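Local coordinates for protein transcriptional activator HlyU (Vibrio cholerae, PDB 4K2E) that activates transcription of the hemolysin gene hlyA as a DNA-binding regulator of the ArsR family and may promote expression of other virulence determinants, at residues E35-I40 against L69-R74. Numbering follows the deposited sequence.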
ATOM      1  N   GLU A  35       1.759   7.774  -7.504  1.00 32.17           N
ATOM      2  CA  GLU A  35       2.474   8.877  -6.873  1.00 42.70           C
ATOM      3  C   GLU A  35       1.578  10.082  -6.618  1.00 37.21           C
ATOM      4  O   GLU A  35       1.635  10.681  -5.545  1.00 38.36           O
ATOM      5  CB  GLU A  35       3.737   9.253  -7.635  1.00 47.06           C
ATOM      6  CG  GLU A  35       4.903   8.310  -7.314  1.00 55.91           C
ATOM      7  CD  GLU A  35       6.182   8.661  -8.029  1.00 65.64           C
ATOM      8  OE1 GLU A  35       6.456   9.868  -8.225  1.00 72.46           O
ATOM      9  OE2 GLU A  35       6.914   7.712  -8.396  1.00 63.04           O
ATOM     10  N   ARG A  36       0.721  10.408  -7.580  1.00 40.41           N
ATOM     11  CA  ARG A  36      -0.165  11.565  -7.403  1.00 33.28           C
ATOM     12  C   ARG A  36      -1.258  11.316  -6.331  1.00 42.55           C
ATOM     13  O   ARG A  36      -1.501  12.164  -5.453  1.00 34.30           O
ATOM     14  CB  ARG A  36      -0.774  12.015  -8.740  1.00 31.22           C
ATOM     15  CG  ARG A  36       0.234  12.405  -9.813  1.00 38.57           C
ATOM     16  CD  ARG A  36       1.282  13.375  -9.243  1.00 41.02           C
ATOM     17  NE  ARG A  36       1.912  14.164 -10.280  1.00 45.78           N
ATOM     18  CZ  ARG A  36       2.483  15.349 -10.069  1.00 58.46           C
ATOM     19  NH1 ARG A  36       2.503  15.887  -8.849  1.00 55.23           N
ATOM     20  NH2 ARG A  36       3.021  16.006 -11.083  1.00 65.54           N
ATOM     21  N   ARG A  37      -1.904  10.148  -6.366  1.00 31.84           N
ATOM     22  CA  ARG A  37      -2.923   9.882  -5.345  1.00 36.39           C
ATOM     23  C   ARG A  37      -2.321   9.831  -3.942  1.00 32.78           C
ATOM     24  O   ARG A  37      -2.902  10.388  -3.001  1.00 31.90           O
ATOM     25  CB  ARG A  37      -3.744   8.616  -5.640  1.00 35.67           C
ATOM     26  CG  ARG A  37      -4.662   8.752  -6.830  1.00 30.01           C
ATOM     27  CD  ARG A  37      -5.589   7.554  -7.062  1.00 32.30           C
ATOM     28  NE  ARG A  37      -4.947   6.219  -7.116  1.00 33.52           N
ATOM     29  CZ  ARG A  37      -4.576   5.567  -8.221  1.00 42.76           C
ATOM     30  NH1 ARG A  37      -4.696   6.121  -9.428  1.00 39.18           N
ATOM     31  NH2 ARG A  37      -4.052   4.340  -8.116  1.00 36.06           N
ATOM     32  N   LEU A  38      -1.156   9.199  -3.812  1.00 29.16           N
ATOM     33  CA  LEU A  38      -0.469   9.185  -2.519  1.00 35.34           C
ATOM     34  C   LEU A  38      -0.098  10.608  -2.068  1.00 35.51           C
ATOM     35  O   LEU A  38      -0.216  10.927  -0.901  1.00 34.16           O
ATOM     36  CB  LEU A  38       0.813   8.374  -2.561  1.00 32.94           C
ATOM     37  CG  LEU A  38       1.535   8.174  -1.224  1.00 41.24           C
ATOM     38  CD1 LEU A  38       0.650   7.350  -0.273  1.00 41.55           C
ATOM     39  CD2 LEU A  38       2.886   7.479  -1.453  1.00 42.51           C
ATOM     40  N   GLN A  39       0.394  11.428  -2.986  1.00 33.60           N
ATOM     41  CA  GLN A  39       0.734  12.829  -2.651  1.00 39.25           C
ATOM     42  C   GLN A  39      -0.469  13.580  -2.080  1.00 40.83           C
ATOM     43  O   GLN A  39      -0.365  14.270  -1.046  1.00 38.06           O
ATOM     44  CB  GLN A  39       1.316  13.563  -3.872  1.00 44.39           C
ATOM     45  CG  GLN A  39       2.774  13.229  -4.150  1.00 50.13           C
ATOM     46  CD  GLN A  39       3.263  13.650  -5.546  1.00 56.98           C
ATOM     47  OE1 GLN A  39       2.616  14.428  -6.252  1.00 50.55           O
ATOM     48  NE2 GLN A  39       4.419  13.121  -5.942  1.00 61.23           N
ATOM     49  N   ILE A  40      -1.609  13.439  -2.755  1.00 31.60           N
ATOM     50  CA  ILE A  40      -2.852  14.017  -2.258  1.00 32.61           C
ATOM     51  C   ILE A  40      -3.169  13.517  -0.840  1.00 33.10           C
ATOM     52  O   ILE A  40      -3.416  14.296   0.111  1.00 34.34           O
ATOM     53  CB  ILE A  40      -4.016  13.652  -3.211  1.00 31.03           C
ATOM     54  CG1 ILE A  40      -3.790  14.317  -4.575  1.00 35.42           C
ATOM     55  CG2 ILE A  40      -5.379  14.022  -2.612  1.00 28.80           C
ATOM     56  CD1 ILE A  40      -4.782  13.885  -5.678  1.00 31.31           C
ATOM     57  N   LEU A  69      -8.655  12.607  -7.829  1.00 35.05           N
ATOM     58  CA  LEU A  69      -9.598  12.846  -6.761  1.00 31.13           C
ATOM     59  C   LEU A  69     -10.815  11.952  -6.935  1.00 32.91           C
ATOM     60  O   LEU A  69     -11.383  11.454  -5.952  1.00 34.84           O
ATOM     61  CB  LEU A  69     -10.012  14.320  -6.698  1.00 33.26           C
ATOM     62  CG  LEU A  69      -8.910  15.321  -6.323  1.00 35.54           C
ATOM     63  CD1 LEU A  69      -9.406  16.765  -6.545  1.00 36.04           C
ATOM     64  CD2 LEU A  69      -8.389  15.147  -4.891  1.00 35.22           C
ATOM     65  N   ALA A  70     -11.194  11.713  -8.184  1.00 32.45           N
ATOM     66  CA  ALA A  70     -12.378  10.922  -8.477  1.00 33.70           C
ATOM     67  C   ALA A  70     -12.186   9.473  -7.999  1.00 35.37           C
ATOM     68  O   ALA A  70     -13.106   8.862  -7.426  1.00 35.08           O
ATOM     69  CB  ALA A  70     -12.689  10.964  -9.937  1.00 36.72           C
ATOM     70  N   TRP A  71     -10.999   8.937  -8.271  1.00 35.14           N
ATOM     71  CA  TRP A  71     -10.614   7.622  -7.783  1.00 35.52           C
ATOM     72  C   TRP A  71     -10.637   7.582  -6.258  1.00 35.29           C
ATOM     73  O   TRP A  71     -11.246   6.682  -5.672  1.00 33.75           O
ATOM     74  CB  TRP A  71      -9.223   7.268  -8.330  1.00 39.46           C
ATOM     75  CG  TRP A  71      -8.752   5.829  -8.092  1.00 37.60           C
ATOM     76  CD1 TRP A  71      -8.791   5.118  -6.919  1.00 38.68           C
ATOM     77  CD2 TRP A  71      -8.111   4.988  -9.049  1.00 37.29           C
ATOM     78  NE1 TRP A  71      -8.222   3.867  -7.106  1.00 35.44           N
ATOM     79  CE2 TRP A  71      -7.797   3.770  -8.403  1.00 37.41           C
ATOM     80  CE3 TRP A  71      -7.774   5.144 -10.397  1.00 40.42           C
ATOM     81  CZ2 TRP A  71      -7.175   2.718  -9.066  1.00 41.79           C
ATOM     82  CZ3 TRP A  71      -7.159   4.096 -11.051  1.00 45.46           C
ATOM     83  CH2 TRP A  71      -6.864   2.903 -10.382  1.00 44.05           C
ATOM     84  N   LEU A  72     -10.026   8.566  -5.600  1.00 31.83           N
ATOM     85  CA  LEU A  72     -10.025   8.553  -4.142  1.00 25.74           C
ATOM     86  C   LEU A  72     -11.455   8.649  -3.544  1.00 38.30           C
ATOM     87  O   LEU A  72     -11.726   8.065  -2.501  1.00 33.85           O
ATOM     88  CB  LEU A  72      -9.114   9.647  -3.568  1.00 26.88           C
ATOM     89  CG  LEU A  72      -7.639   9.569  -3.951  1.00 30.13           C
ATOM     90  CD1 LEU A  72      -6.919  10.843  -3.492  1.00 25.12           C
ATOM     91  CD2 LEU A  72      -6.932   8.265  -3.371  1.00 27.36           C
ATOM     92  N   ARG A  73     -12.350   9.395  -4.201  1.00 31.87           N
ATOM     93  CA  ARG A  73     -13.749   9.534  -3.760  1.00 29.76           C
ATOM     94  C   ARG A  73     -14.443   8.165  -3.950  1.00 37.88           C
ATOM     95  O   ARG A  73     -15.123   7.654  -3.064  1.00 38.42           O
ATOM     96  CB  ARG A  73     -14.495  10.609  -4.569  1.00 30.14           C
ATOM     97  CG  ARG A  73     -14.062  12.050  -4.237  1.00 34.30           C
ATOM     98  CD  ARG A  73     -15.180  13.106  -4.387  1.00 39.22           C
ATOM     99  NE  ARG A  73     -15.906  13.092  -5.654  1.00 44.44           N
ATOM    100  CZ  ARG A  73     -15.387  13.511  -6.798  1.00 47.42           C
ATOM    101  NH1 ARG A  73     -14.130  13.947  -6.853  1.00 49.31           N
ATOM    102  NH2 ARG A  73     -16.111  13.490  -7.886  1.00 38.15           N
ATOM    103  N   ARG A  74     -14.244   7.590  -5.124  1.00 35.59           N
ATOM    104  CA  ARG A  74     -14.936   6.368  -5.508  1.00 36.44           C
ATOM    105  C   ARG A  74     -14.603   5.212  -4.544  1.00 39.95           C
ATOM    106  O   ARG A  74     -15.496   4.470  -4.130  1.00 41.22           O
ATOM    107  CB  ARG A  74     -14.563   5.980  -6.938  1.00 34.26           C
ATOM    108  CG  ARG A  74     -15.142   4.640  -7.363  1.00 40.39           C
ATOM    109  CD  ARG A  74     -14.916   4.378  -8.830  1.00 35.61           C
ATOM    110  NE  ARG A  74     -13.498   4.402  -9.150  1.00 38.88           N
ATOM    111  CZ  ARG A  74     -12.921   5.276  -9.968  1.00 43.79           C
ATOM    112  NH1 ARG A  74     -13.640   6.232 -10.569  1.00 38.51           N
ATOM    113  NH2 ARG A  74     -11.620   5.191 -10.199  1.00 37.11           N
TER
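Arg37 lays its guanidinium flat on the indole of Trp71, joining helix 35-40 to the C-terminal half of helix 62-74 in the winged-helix fold of an ArsR-family regulator. Helix 62-74 carries the second half of the helix-turn-helix predicted at 51-70, and Trp71 and Leu72 follow just after that range; helix 35-40 precedes the motif in the chain. The two helix segments cross at -67°, with an axis separation of 10.3 Å. Guanidinium and ring planes are 10° apart, and CZ of Arg37 sits 3.6 Å from the centroid of the Trp71 six-membered ring, almost straight above it: a cation-pi stack. NH1 lies over the CE3 and CZ3 side of that ring and NH2 over CZ2, while the aliphatic CD rests on the five-membered ring in a CH-pi contact, 4.0 Å from its centroid. A bend at chi3 (-52°) turns the guanidinium over the indole after an extended chi2. NE and NH2 donate to the carbonyl oxygens of Ala31 and Lys30, respectively, near the C-terminal end of helix 16-32; these bonds fix the rotation of the group and tie a third helix to the contact. On the opposite face of the indole, NH2 of Arg74 lies above the rim. Beside the stack the contact turns apolar. Leu72 points toward helix 35-40 and divides its methyls, CD2 lying 3.9 Å from CB of Arg37 and CD1 meeting Ile40. His68 and Leu65, about one and two turns before Leu72 in helix 62-74, also touch Ile40. Leu69 starts out away from helix 35-40, yet its CD2 reaches CD1 of Ile40 at 3.9 Å, and the closest apolar approach is Ile40 CG2 to Leu72 CD1, 3.6 Å.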